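Local coordinates for protein polyguluronate lyase (Corynebacterium sp., PDB 1UAI) that probably cleaves the poly(alpha-L-guluronate) blocks of alginate as a lyase built on a jellyroll beta-sandwich, at residues F99-N104 and V214-L219; H112-Q117 and V127-G132; Q9-T14 and T52-R57. All coordinates share one frame; numbering follows the deposited sequence.

Contact 1 of 3, residues F99-N104 and V214-L219; sequences FREAFN and VSLYKL
R100 and K218, a hydrogen-bonded pair of two antiparallel strands, send extended side chains out on the same face, alongside each other and pointing the same way. Their methylenes touch (R100 CD to K218 CD 3.7 Å) and the ammonium ends over the guanidinium, K218 NZ only 3.1 Å from R100 NH2. This is a meeting of like charges; a salt bridge from R100 NE to E159 probably eases it. Between this pair and E101 the register slips by one: Y217 and K218 both face R100 in a classic beta bulge, where R100 O takes a firm bond from Y217 N (2.8 Å) and a weak one from K218 N. The Y217 ring turns its edge to A102 CB and E101 CA. N104 chi1 (-49°) sets CG toward strand 211-223; OD1 accepts S215 OG at 2.7 Å, tilted from the carbonyl plane, and also Q213 NE2, while ND2 donates to a water (2.9 Å) that also bonds Y217 OH (2.6 Å). On the opposite face F103 and V214 lie alongside, F103 CD1 on V214 CG2 at 3.7 Å, and E101 slants past L216 CD1. Strands 95-105 and 211-223 lie mid-sheet, between strands 158-165 and 54-59; the face carrying F99, F103 and L216 packs on strands 112-119, 72-79 and 189-192 of the other sheet.

Contact 2 of 3, residues H112-Q117 and V127-G132; sequences HLVGAQ and VFRLEG
H112 and E131 stack near the open end of the beta hairpin formed by strands 112-119 and 124-131, part of one sheet of the jellyroll sandwich. The two arms run antiparallel, and backbone bonds join them in both directions: L113 and L130 exchange a reciprocal pair, the shorter from L130 N to L113 O (2.8 Å). Farther along, G115 N donates to F128 O and F128 N to A116 O. CA-H groups add close contacts to carbonyls, H112 CA meeting L130 O at 3.2 Å.

Apolar packing runs the length of the hairpin on the face turned to the other sheet. L113 and L130 rest on F103 of strand 95-105 near the open end; closer to the turn A116 lies on F99 of the same strand, and A116 CB also meets F128 CD2. On the face of H112 and E131, V114 and V127 cross at about a right angle, with V114 CG1 3.8 Å from V127 CB.

The polar group shares that second face with the two valines. The carboxylate of E131 is almost parallel to the imidazole, the planes 6° apart, with OE2 3.6 Å above the ring centre of H112; E131 CG covers the same ring in a CH-pi contact. H112 ND1 is hydrogen-bonded to K110, and E131 OE1 to H144, so both partners of the stack have a second hold. R129 fixes the carboxylate from within its own strand. Its chain is extended out to NE, which donates to E131 OE2 at 2.7 Å in a salt bridge, nearly in the guanidinium plane and on the anti side of the carboxylate.

Contact 3 of 3, residues Q9-T14 and T52-R57; sequences QQLDLT and TGVQFR
Q10 reaches T52 and G53 through a bent chain: CG lies anti to its carbonyl carbon (chi1 -71°), and a second turn (chi2 -70°) folds CD back over the peptide that joins those two residues. L11 likewise carries CG beside its backbone N (chi1 -56°). Its CD1 meets V54 CG2 at 3.6 Å, and the two side chains slant across one another. Q10 CB also leans on V54 CG2, at 4.0 Å, so the valine methyl receives two successive residues of the loop.

At the polar end Q10 OE1 stands over the face of the T52-G53 peptide, 3.0 Å from T52 C. OE1 and T52 O are both acceptors and cannot bond each other. A water lies 2.6 Å from Q10 OE1 and 2.5 Å from T52 O and may bridge them. G53 N, though near Q10 OE1, is bonded to N48 instead. The amide nitrogen of Q10 donates to the carbonyl of P3, which settles which end of the amide faces T52.

Beyond the touching residues the loop is shaped by an Asx turn, D12 OD1 accepting T14 N and, through its syn lone pair, T14 OG1 at 2.7 Å. The contact lays the loop preceding strand 16-20 on the start of strand 54-59, beside edge strand 45-47. On its other side strand 54-59 borders strand 211-223, whose L216 also touches L11, and the C4-C51 disulfide ties the N-terminal arm to the residue just before T52.

Loop 9-14 is thus joined to residues 52-54 by methyl packing and perhaps a water, with no direct polar bond across.

Contacts 1 and 2 are both antiparallel strand pairings, but in opposite sheets of the sandwich, and their apolar faces meet in its core. Contact 2, a hairpin of neighbouring strands, is largely buried; contact 1 brings together strands 110 residues apart and buries one face, while R100 and K218 on the other are partly exposed. Contact 3 shares a sheet with contact 1, since V54 and F56 bond to L216 and V214, yet it fastens an irregular loop near the N-terminus with few atoms, L11 and V54 buried and T52 exposed. Its centre lies about 18 Å from that of contact 2. Like charges lie close in contact 1 and opposite ones pair in contact 2, while contact 3 relies mainly on methyls.

Contact 1 of 3, residues F99-N104 and V214-L219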
# COMPACT_ATOMS: atom_id res chain seq x y z
N PHE A 99 -6.32 -2.94 -8.14
CA PHE A 99 -6.48 -3.45 -6.79
C PHE A 99 -7.85 -3.10 -6.24
O PHE A 99 -8.48 -2.14 -6.68
CB PHE A 99 -5.38 -2.88 -5.88
CG PHE A 99 -5.46 -1.39 -5.68
CD1 PHE A 99 -6.20 -0.85 -4.63
CD2 PHE A 99 -4.80 -0.53 -6.55
CE1 PHE A 99 -6.29 0.53 -4.46
CE2 PHE A 99 -4.88 0.85 -6.39
CZ PHE A 99 -5.63 1.38 -5.34
N ARG A 100 -8.31 -3.91 -5.30
CA ARG A 100 -9.58 -3.66 -4.63
C ARG A 100 -9.24 -3.68 -3.16
O ARG A 100 -8.69 -4.65 -2.66
CB ARG A 100 -10.61 -4.73 -4.95
CG ARG A 100 -11.14 -4.64 -6.36
CD ARG A 100 -12.21 -5.68 -6.64
NE ARG A 100 -12.53 -5.72 -8.06
CZ ARG A 100 -13.34 -6.61 -8.62
NH1 ARG A 100 -13.91 -7.55 -7.87
NH2 ARG A 100 -13.57 -6.57 -9.93
N GLU A 101 -9.55 -2.59 -2.47
CA GLU A 101 -9.24 -2.52 -1.05
C GLU A 101 -10.23 -1.64 -0.32
O GLU A 101 -11.06 -0.96 -0.93
CB GLU A 101 -7.83 -1.95 -0.84
CG GLU A 101 -7.67 -0.49 -1.24
CD GLU A 101 -6.26 0.04 -1.01
OE1 GLU A 101 -5.31 -0.77 -0.97
OE2 GLU A 101 -6.09 1.28 -0.89
N ALA A 102 -10.13 -1.68 1.00
CA ALA A 102 -10.96 -0.86 1.85
C ALA A 102 -10.09 -0.39 3.01
O ALA A 102 -9.25 -1.14 3.50
CB ALA A 102 -12.15 -1.65 2.39
N PHE A 103 -10.27 0.87 3.41
CA PHE A 103 -9.55 1.41 4.56
C PHE A 103 -10.48 1.04 5.72
O PHE A 103 -11.67 1.38 5.69
CB PHE A 103 -9.41 2.93 4.44
CG PHE A 103 -8.50 3.37 3.32
CD1 PHE A 103 -7.12 3.46 3.51
CD2 PHE A 103 -9.03 3.72 2.08
CE1 PHE A 103 -6.28 3.89 2.48
CE2 PHE A 103 -8.20 4.15 1.04
CZ PHE A 103 -6.83 4.23 1.24
N ASN A 104 -9.95 0.36 6.73
CA ASN A 104 -10.76 -0.08 7.87
C ASN A 104 -10.61 0.70 9.16
O ASN A 104 -11.53 0.75 9.97
CB ASN A 104 -10.44 -1.54 8.24
CG ASN A 104 -10.44 -2.48 7.06
OD1 ASN A 104 -9.46 -3.19 6.83
ND2 ASN A 104 -11.54 -2.51 6.32
N VAL A 214 -5.80 -1.57 6.40
CA VAL A 214 -6.34 -1.69 5.06
C VAL A 214 -6.56 -3.17 4.75
O VAL A 214 -5.76 -4.02 5.17
CB VAL A 214 -5.36 -1.13 4.00
CG1 VAL A 214 -5.84 -1.44 2.60
CG2 VAL A 214 -5.19 0.37 4.18
N SER A 215 -7.64 -3.48 4.05
CA SER A 215 -7.93 -4.85 3.65
C SER A 215 -7.84 -4.88 2.13
O SER A 215 -8.45 -4.07 1.44
CB SER A 215 -9.33 -5.28 4.10
OG SER A 215 -9.36 -5.50 5.50
N LEU A 216 -7.05 -5.83 1.62
CA LEU A 216 -6.83 -5.98 0.19
C LEU A 216 -7.54 -7.23 -0.31
O LEU A 216 -7.26 -8.34 0.14
CB LEU A 216 -5.32 -6.06 -0.07
CG LEU A 216 -4.78 -5.94 -1.49
CD1 LEU A 216 -5.25 -4.64 -2.12
CD2 LEU A 216 -3.26 -5.98 -1.43
N TYR A 217 -8.45 -7.03 -1.27
CA TYR A 217 -9.27 -8.11 -1.82
C TYR A 217 -8.88 -8.60 -3.20
O TYR A 217 -9.17 -9.75 -3.56
CB TYR A 217 -10.72 -7.64 -1.82
CG TYR A 217 -11.24 -7.42 -0.42
CD1 TYR A 217 -11.60 -8.50 0.37
CD2 TYR A 217 -11.30 -6.14 0.13
CE1 TYR A 217 -11.99 -8.33 1.69
CE2 TYR A 217 -11.69 -5.96 1.46
CZ TYR A 217 -12.03 -7.06 2.23
OH TYR A 217 -12.40 -6.93 3.55
N LYS A 218 -8.24 -7.74 -3.98
CA LYS A 218 -7.80 -8.10 -5.32
C LYS A 218 -6.51 -7.33 -5.56
O LYS A 218 -6.39 -6.18 -5.14
CB LYS A 218 -8.87 -7.68 -6.34
CG LYS A 218 -8.77 -8.36 -7.69
CD LYS A 218 -10.02 -8.05 -8.50
CE LYS A 218 -10.13 -8.92 -9.74
NZ LYS A 218 -11.42 -8.69 -10.43
N LEU A 219 -5.56 -7.97 -6.22
CA LEU A 219 -4.27 -7.35 -6.51
C LEU A 219 -3.72 -7.96 -7.79
O LEU A 219 -3.36 -9.13 -7.83
CB LEU A 219 -3.28 -7.60 -5.37
CG LEU A 219 -1.89 -6.99 -5.53
CD1 LEU A 219 -1.99 -5.46 -5.59
CD2 LEU A 219 -1.01 -7.42 -4.37
O HOH W 1 -12.83 -4.60 4.72

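Contact 2 of 3, residues H112-Q117 and V127-G132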
# COMPACT_ATOMS: atom_id res chain seq x y z
N HIS A 112 -4.47 9.76 8.91
CA HIS A 112 -3.93 9.66 7.56
C HIS A 112 -3.38 8.27 7.28
O HIS A 112 -2.60 7.72 8.07
CB HIS A 112 -2.82 10.70 7.38
CG HIS A 112 -3.27 12.11 7.61
ND1 HIS A 112 -2.39 13.18 7.55
CD2 HIS A 112 -4.49 12.64 7.88
CE1 HIS A 112 -3.06 14.30 7.78
NE2 HIS A 112 -4.33 14.00 7.97
N LEU A 113 -3.75 7.71 6.13
CA LEU A 113 -3.34 6.36 5.77
C LEU A 113 -3.22 6.18 4.26
O LEU A 113 -4.11 6.59 3.51
CB LEU A 113 -4.38 5.39 6.34
CG LEU A 113 -4.30 3.89 6.06
CD1 LEU A 113 -2.97 3.33 6.54
CD2 LEU A 113 -5.46 3.20 6.76
N VAL A 114 -2.13 5.56 3.81
CA VAL A 114 -1.88 5.33 2.39
C VAL A 114 -2.13 3.85 2.07
O VAL A 114 -1.60 2.96 2.75
CB VAL A 114 -0.44 5.74 2.03
CG1 VAL A 114 -0.08 5.27 0.63
CG2 VAL A 114 -0.31 7.26 2.12
N GLY A 115 -2.92 3.58 1.03
CA GLY A 115 -3.27 2.21 0.69
C GLY A 115 -2.71 1.60 -0.59
O GLY A 115 -2.85 0.40 -0.81
N ALA A 116 -2.12 2.42 -1.45
CA ALA A 116 -1.52 1.93 -2.68
C ALA A 116 -0.65 3.02 -3.25
O ALA A 116 -0.92 4.21 -3.06
CB ALA A 116 -2.61 1.55 -3.68
N GLN A 117 0.41 2.64 -3.95
CA GLN A 117 1.27 3.65 -4.53
C GLN A 117 2.15 3.21 -5.68
O GLN A 117 2.26 2.03 -6.01
CB GLN A 117 2.16 4.30 -3.45
CG GLN A 117 2.61 3.39 -2.30
CD GLN A 117 3.69 4.03 -1.41
OE1 GLN A 117 3.96 3.55 -0.30
NE2 GLN A 117 4.30 5.10 -1.89
N VAL A 127 0.03 8.28 -4.81
CA VAL A 127 -0.56 7.27 -3.95
C VAL A 127 -2.03 7.55 -3.64
O VAL A 127 -2.51 8.66 -3.87
CB VAL A 127 0.21 7.19 -2.58
CG1 VAL A 127 1.70 7.32 -2.80
CG2 VAL A 127 -0.29 8.27 -1.63
N PHE A 128 -2.72 6.53 -3.15
CA PHE A 128 -4.11 6.64 -2.73
C PHE A 128 -3.97 6.93 -1.23
O PHE A 128 -3.49 6.07 -0.47
CB PHE A 128 -4.87 5.34 -2.95
CG PHE A 128 -5.37 5.15 -4.36
CD1 PHE A 128 -6.73 5.24 -4.65
CD2 PHE A 128 -4.49 4.88 -5.40
CE1 PHE A 128 -7.21 5.05 -5.95
CE2 PHE A 128 -4.95 4.70 -6.71
CZ PHE A 128 -6.31 4.78 -6.98
N ARG A 129 -4.37 8.12 -0.83
CA ARG A 129 -4.23 8.58 0.54
C ARG A 129 -5.55 9.01 1.18
O ARG A 129 -6.23 9.90 0.67
CB ARG A 129 -3.25 9.75 0.56
CG ARG A 129 -3.00 10.38 1.92
CD ARG A 129 -2.15 11.64 1.80
NE ARG A 129 -1.86 12.23 3.11
CZ ARG A 129 -0.71 12.10 3.76
NH1 ARG A 129 0.29 11.42 3.22
NH2 ARG A 129 -0.57 12.63 4.97
N LEU A 130 -5.90 8.37 2.29
CA LEU A 130 -7.12 8.72 3.00
C LEU A 130 -6.80 9.58 4.23
O LEU A 130 -5.89 9.26 5.00
CB LEU A 130 -7.86 7.46 3.47
CG LEU A 130 -9.15 7.71 4.27
CD1 LEU A 130 -10.18 8.39 3.38
CD2 LEU A 130 -9.69 6.39 4.81
N GLU A 131 -7.55 10.67 4.38
CA GLU A 131 -7.42 11.56 5.53
C GLU A 131 -8.86 11.73 6.02
O GLU A 131 -9.64 12.46 5.43
CB GLU A 131 -6.83 12.91 5.13
CG GLU A 131 -5.46 12.81 4.46
CD GLU A 131 -4.74 14.14 4.36
OE1 GLU A 131 -5.40 15.20 4.43
OE2 GLU A 131 -3.50 14.13 4.19
N GLY A 132 -9.21 11.03 7.10
CA GLY A 132 -10.56 11.11 7.63
C GLY A 132 -11.51 10.44 6.65
O GLY A 132 -11.46 9.22 6.48

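Contact 3 of 3, residues Q9-T14 and T52-R57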
# COMPACT_ATOMS: atom_id res chain seq x y z
N GLN A 9 -2.79 -17.21 0.17
CA GLN A 9 -3.87 -18.06 -0.32
C GLN A 9 -5.03 -17.20 -0.81
O GLN A 9 -5.93 -17.69 -1.49
CB GLN A 9 -4.36 -18.99 0.78
CG GLN A 9 -3.31 -19.95 1.31
CD GLN A 9 -3.82 -20.81 2.45
OE1 GLN A 9 -4.46 -20.32 3.38
NE2 GLN A 9 -3.52 -22.11 2.40
N GLN A 10 -5.00 -15.91 -0.46
CA GLN A 10 -6.05 -14.96 -0.85
C GLN A 10 -5.68 -14.14 -2.09
O GLN A 10 -6.54 -13.77 -2.89
CB GLN A 10 -6.34 -14.01 0.30
CG GLN A 10 -7.06 -14.63 1.48
CD GLN A 10 -8.50 -14.98 1.16
OE1 GLN A 10 -9.19 -14.23 0.48
NE2 GLN A 10 -8.96 -16.13 1.66
N LEU A 11 -4.39 -13.84 -2.22
CA LEU A 11 -3.87 -13.07 -3.34
C LEU A 11 -2.64 -13.79 -3.89
O LEU A 11 -2.01 -14.55 -3.17
CB LEU A 11 -3.44 -11.68 -2.87
CG LEU A 11 -4.48 -10.81 -2.15
CD1 LEU A 11 -3.80 -9.59 -1.56
CD2 LEU A 11 -5.57 -10.41 -3.12
N ASP A 12 -2.31 -13.55 -5.16
CA ASP A 12 -1.13 -14.17 -5.74
C ASP A 12 0.04 -13.28 -5.34
O ASP A 12 0.28 -12.24 -5.95
CB ASP A 12 -1.23 -14.24 -7.26
CG ASP A 12 -0.07 -15.01 -7.88
OD1 ASP A 12 0.96 -15.17 -7.20
OD2 ASP A 12 -0.19 -15.44 -9.05
N LEU A 13 0.76 -13.69 -4.30
CA LEU A 13 1.89 -12.92 -3.80
C LEU A 13 3.23 -13.34 -4.37
O LEU A 13 4.28 -12.95 -3.85
CB LEU A 13 1.93 -13.00 -2.27
CG LEU A 13 0.68 -12.48 -1.55
CD1 LEU A 13 0.89 -12.57 -0.04
CD2 LEU A 13 0.41 -11.04 -1.96
N THR A 14 3.21 -14.11 -5.45
CA THR A 14 4.44 -14.58 -6.07
C THR A 14 5.45 -13.47 -6.34
O THR A 14 6.62 -13.57 -5.97
CB THR A 14 4.15 -15.30 -7.40
OG1 THR A 14 3.33 -16.45 -7.14
CG2 THR A 14 5.44 -15.74 -8.07
N THR A 52 -11.80 -13.44 3.31
CA THR A 52 -12.12 -12.86 2.01
C THR A 52 -10.99 -12.01 1.44
O THR A 52 -11.00 -11.65 0.26
CB THR A 52 -13.37 -11.97 2.08
OG1 THR A 52 -13.22 -11.03 3.14
CG2 THR A 52 -14.61 -12.82 2.32
N GLY A 53 -10.01 -11.66 2.27
CA GLY A 53 -8.91 -10.85 1.80
C GLY A 53 -7.76 -10.80 2.79
O GLY A 53 -7.72 -11.57 3.76
N VAL A 54 -6.83 -9.88 2.56
CA VAL A 54 -5.67 -9.74 3.42
C VAL A 54 -5.74 -8.47 4.25
O VAL A 54 -5.95 -7.37 3.74
CB VAL A 54 -4.37 -9.71 2.59
CG1 VAL A 54 -3.16 -9.56 3.51
CG2 VAL A 54 -4.25 -10.99 1.77
N GLN A 55 -5.57 -8.65 5.56
CA GLN A 55 -5.57 -7.54 6.50
C GLN A 55 -4.15 -7.04 6.73
O GLN A 55 -3.26 -7.83 7.07
CB GLN A 55 -6.17 -8.01 7.83
CG GLN A 55 -5.98 -7.04 8.99
CD GLN A 55 -6.66 -7.54 10.25
OE1 GLN A 55 -7.87 -7.74 10.27
NE2 GLN A 55 -5.88 -7.74 11.31
N PHE A 56 -3.94 -5.75 6.51
CA PHE A 56 -2.65 -5.09 6.73
C PHE A 56 -2.89 -4.06 7.82
O PHE A 56 -3.77 -3.21 7.69
CB PHE A 56 -2.20 -4.35 5.47
CG PHE A 56 -1.84 -5.24 4.32
CD1 PHE A 56 -0.53 -5.69 4.16
CD2 PHE A 56 -2.79 -5.59 3.37
CE1 PHE A 56 -0.18 -6.47 3.06
CE2 PHE A 56 -2.45 -6.37 2.27
CZ PHE A 56 -1.14 -6.81 2.11
N ARG A 57 -2.11 -4.13 8.89
CA ARG A 57 -2.26 -3.18 9.99
C ARG A 57 -0.90 -2.65 10.43
O ARG A 57 0.06 -3.41 10.55
CB ARG A 57 -2.96 -3.84 11.18
CG ARG A 57 -3.19 -2.89 12.36
CD ARG A 57 -3.79 -3.59 13.57
NE ARG A 57 -5.10 -4.17 13.28
CZ ARG A 57 -5.86 -4.78 14.18
NH1 ARG A 57 -5.45 -4.88 15.44
NH2 ARG A 57 -7.04 -5.29 13.83
O HOH W 2 -10.58 -13.30 -1.53